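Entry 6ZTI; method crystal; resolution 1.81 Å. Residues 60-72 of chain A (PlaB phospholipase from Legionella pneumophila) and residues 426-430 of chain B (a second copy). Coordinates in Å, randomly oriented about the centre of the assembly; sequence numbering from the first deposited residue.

Chain A 60-72: YISFDDTVTVDDI
Chain B 426-430: QALAY

Residues 60-72 of chain A meet residues 426-430 of a second copy, chain B. The two stretches bury 291 Å² between them. The closest CA atoms across the stretches are those of Val A67 and Ala B429, 5.9 Å apart.

Chain A runs as loop from Ile A61 into a type I beta turn, Asp A64 to Val A67, closed by Val A67 N to Asp A64 O at 3.2 Å. Asp A65 (phi/psi -64/-17) and Thr A66 (-88/-18) occupy its corners. A helix begins at Val A69.

Asp A64 is the polar centre. Its chi1 is t and its chi2 is -41°, which gives its two oxygens different partners. Asp A64 OD1 stays within the turn, accepting from Thr A66 N at 2.8 Å and Thr A66 OG1 at 2.6 Å. Asp A64 OD2 reaches across and accepts from Leu B428 N at 3.3 Å; the bond is long but nearly straight, at 167°.

Thr A66 is p, which lets OG1 donate to Asp A64. The same Thr A66 OG1 packs 3.3 Å from Ala B427 CB.

Leu B428 (phi/psi -78/-16) is m,t. Its CA-to-CB bond points sideways, but the end of the side chain comes nearer to chain A. Leu B428 CD1 lies 3.6 Å from CG1 of Ile A61, which is m,m. Val A67, a t rotamer, adds a looser apolar contact, with CG2 4.2 Å from Leu B428 CB.

Ala B427 is extended (-156/157) and points its methyl toward chain A. Ala B429 (-115/124) does likewise as its strand starts; its CB is 3.8 Å from Asp A71 OD2.

Thr A68 is the N-cap of the helix: its OG1, with chi1 p, accepts the capping bond from Asp A71 N at 3.0 Å. In return Asp A71, with chi1 m, accepts a hydrogen bond at OD2 from Thr A68 N at 2.9 Å.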

# COMPACT_ATOMS: atom_id res chain seq x y z
N TYR A 60 -31.04 -0.67 -13.13
CA TYR A 60 -30.31 -1.09 -11.94
C TYR A 60 -29.24 -0.07 -11.62
O TYR A 60 -28.84 0.75 -12.44
CB TYR A 60 -29.69 -2.49 -12.09
CG TYR A 60 -28.64 -2.59 -13.16
CD1 TYR A 60 -27.31 -2.34 -12.88
CD2 TYR A 60 -28.97 -2.97 -14.45
CE1 TYR A 60 -26.34 -2.44 -13.86
CE2 TYR A 60 -28.00 -3.09 -15.43
CZ TYR A 60 -26.69 -2.81 -15.13
OH TYR A 60 -25.72 -2.91 -16.09
N ILE A 61 -28.76 -0.13 -10.38
CA ILE A 61 -27.81 0.84 -9.86
C ILE A 61 -26.40 0.33 -10.15
O ILE A 61 -25.98 -0.70 -9.61
CB ILE A 61 -28.02 1.06 -8.36
CG1 ILE A 61 -29.48 1.41 -8.05
CG2 ILE A 61 -27.08 2.14 -7.89
CD1 ILE A 61 -29.98 2.68 -8.69
N SER A 62 -25.67 1.05 -10.99
CA SER A 62 -24.28 0.74 -11.27
C SER A 62 -23.31 1.72 -10.62
O SER A 62 -22.10 1.48 -10.66
CB SER A 62 -24.03 0.72 -12.79
OG SER A 62 -24.45 1.93 -13.41
N PHE A 63 -23.82 2.79 -10.01
CA PHE A 63 -23.00 3.86 -9.47
C PHE A 63 -22.97 3.88 -7.94
O PHE A 63 -22.86 4.95 -7.33
CB PHE A 63 -23.50 5.20 -10.00
CG PHE A 63 -24.98 5.41 -9.83
CD1 PHE A 63 -25.49 5.92 -8.65
CD2 PHE A 63 -25.86 5.10 -10.86
CE1 PHE A 63 -26.85 6.11 -8.49
CE2 PHE A 63 -27.22 5.29 -10.71
CZ PHE A 63 -27.72 5.80 -9.52
N ASP A 64 -23.07 2.71 -7.31
CA ASP A 64 -22.99 2.59 -5.86
C ASP A 64 -21.84 1.66 -5.53
O ASP A 64 -21.86 0.49 -5.92
CB ASP A 64 -24.31 2.07 -5.28
CG ASP A 64 -24.30 1.96 -3.76
OD1 ASP A 64 -23.27 1.53 -3.19
OD2 ASP A 64 -25.33 2.30 -3.14
N ASP A 65 -20.83 2.18 -4.83
CA ASP A 65 -19.61 1.41 -4.60
C ASP A 65 -19.83 0.15 -3.77
O ASP A 65 -18.96 -0.73 -3.78
CB ASP A 65 -18.55 2.29 -3.92
CG ASP A 65 -17.80 3.18 -4.90
OD1 ASP A 65 -17.63 2.79 -6.08
OD2 ASP A 65 -17.38 4.29 -4.49
N THR A 66 -20.94 0.04 -3.05
CA THR A 66 -21.17 -1.12 -2.20
C THR A 66 -21.83 -2.27 -2.93
O THR A 66 -21.75 -3.41 -2.47
CB THR A 66 -22.02 -0.73 -0.99
OG1 THR A 66 -23.34 -0.38 -1.43
CG2 THR A 66 -21.41 0.46 -0.27
N VAL A 67 -22.45 -2.01 -4.08
CA VAL A 67 -23.26 -3.01 -4.75
C VAL A 67 -22.37 -3.89 -5.62
O VAL A 67 -21.51 -3.40 -6.36
CB VAL A 67 -24.37 -2.33 -5.57
CG1 VAL A 67 -25.15 -3.35 -6.39
CG2 VAL A 67 -25.32 -1.56 -4.63
N THR A 68 -22.56 -5.20 -5.51
CA THR A 68 -21.83 -6.17 -6.32
C THR A 68 -22.71 -6.69 -7.46
O THR A 68 -23.91 -6.43 -7.54
CB THR A 68 -21.32 -7.33 -5.46
OG1 THR A 68 -22.44 -8.10 -5.01
CG2 THR A 68 -20.53 -6.82 -4.26
N VAL A 69 -22.07 -7.42 -8.38
CA VAL A 69 -22.82 -8.09 -9.43
C VAL A 69 -23.73 -9.15 -8.83
O VAL A 69 -24.89 -9.30 -9.24
CB VAL A 69 -21.85 -8.69 -10.47
CG1 VAL A 69 -22.60 -9.63 -11.42
CG2 VAL A 69 -21.17 -7.57 -11.25
N ASP A 70 -23.24 -9.89 -7.85
CA ASP A 70 -24.10 -10.80 -7.09
C ASP A 70 -25.34 -10.08 -6.56
O ASP A 70 -26.47 -10.58 -6.70
CB ASP A 70 -23.32 -11.43 -5.93
CG ASP A 70 -24.18 -12.34 -5.05
OD1 ASP A 70 -24.51 -13.46 -5.49
OD2 ASP A 70 -24.51 -11.93 -3.92
N ASP A 71 -25.15 -8.92 -5.93
CA ASP A 71 -26.29 -8.14 -5.45
C ASP A 71 -27.27 -7.82 -6.58
O ASP A 71 -28.49 -7.93 -6.42
CB ASP A 71 -25.84 -6.82 -4.80
CG ASP A 71 -24.96 -7.00 -3.59
OD1 ASP A 71 -24.96 -8.08 -2.96
OD2 ASP A 71 -24.26 -6.01 -3.26
N ILE A 72 -26.75 -7.38 -7.73
CA ILE A 72 -27.62 -6.96 -8.82
C ILE A 72 -28.40 -8.15 -9.37
O ILE A 72 -29.59 -8.02 -9.70
CB ILE A 72 -26.83 -6.26 -9.92
CG1 ILE A 72 -26.16 -5.00 -9.38
CG2 ILE A 72 -27.76 -5.91 -11.08
CD1 ILE A 72 -25.07 -4.44 -10.28
N GLN B 426 -27.37 5.09 3.65
CA GLN B 426 -25.93 5.14 3.45
C GLN B 426 -25.50 4.37 2.21
O GLN B 426 -24.64 4.84 1.45
CB GLN B 426 -25.22 4.56 4.68
CG GLN B 426 -25.59 5.26 5.98
CD GLN B 426 -24.96 4.62 7.18
OE1 GLN B 426 -24.16 3.69 7.07
NE2 GLN B 426 -25.33 5.11 8.37
N ALA B 427 -26.09 3.21 1.98
CA ALA B 427 -25.81 2.40 0.80
C ALA B 427 -27.00 1.49 0.54
O ALA B 427 -27.77 1.19 1.45
CB ALA B 427 -24.53 1.57 0.98
N LEU B 428 -27.13 1.05 -0.71
CA LEU B 428 -28.22 0.16 -1.08
C LEU B 428 -27.96 -1.28 -0.66
O LEU B 428 -28.90 -2.08 -0.65
CB LEU B 428 -28.45 0.26 -2.59
CG LEU B 428 -29.03 1.62 -3.00
CD1 LEU B 428 -29.04 1.78 -4.50
CD2 LEU B 428 -30.45 1.81 -2.44
N ALA B 429 -26.71 -1.63 -0.34
CA ALA B 429 -26.36 -2.89 0.29
C ALA B 429 -25.80 -2.56 1.68
O ALA B 429 -24.85 -1.79 1.79
CB ALA B 429 -25.34 -3.66 -0.54
N TYR B 430 -26.40 -3.14 2.72
CA TYR B 430 -26.08 -2.72 4.08
C TYR B 430 -26.36 -3.87 5.04
O TYR B 430 -26.90 -4.91 4.66
CB TYR B 430 -26.87 -1.47 4.48
CG TYR B 430 -28.35 -1.72 4.48
CD1 TYR B 430 -29.06 -1.73 3.29
CD2 TYR B 430 -29.02 -1.99 5.65
CE1 TYR B 430 -30.42 -1.99 3.28
CE2 TYR B 430 -30.38 -2.25 5.65
CZ TYR B 430 -31.07 -2.24 4.47
OH TYR B 430 -32.43 -2.49 4.47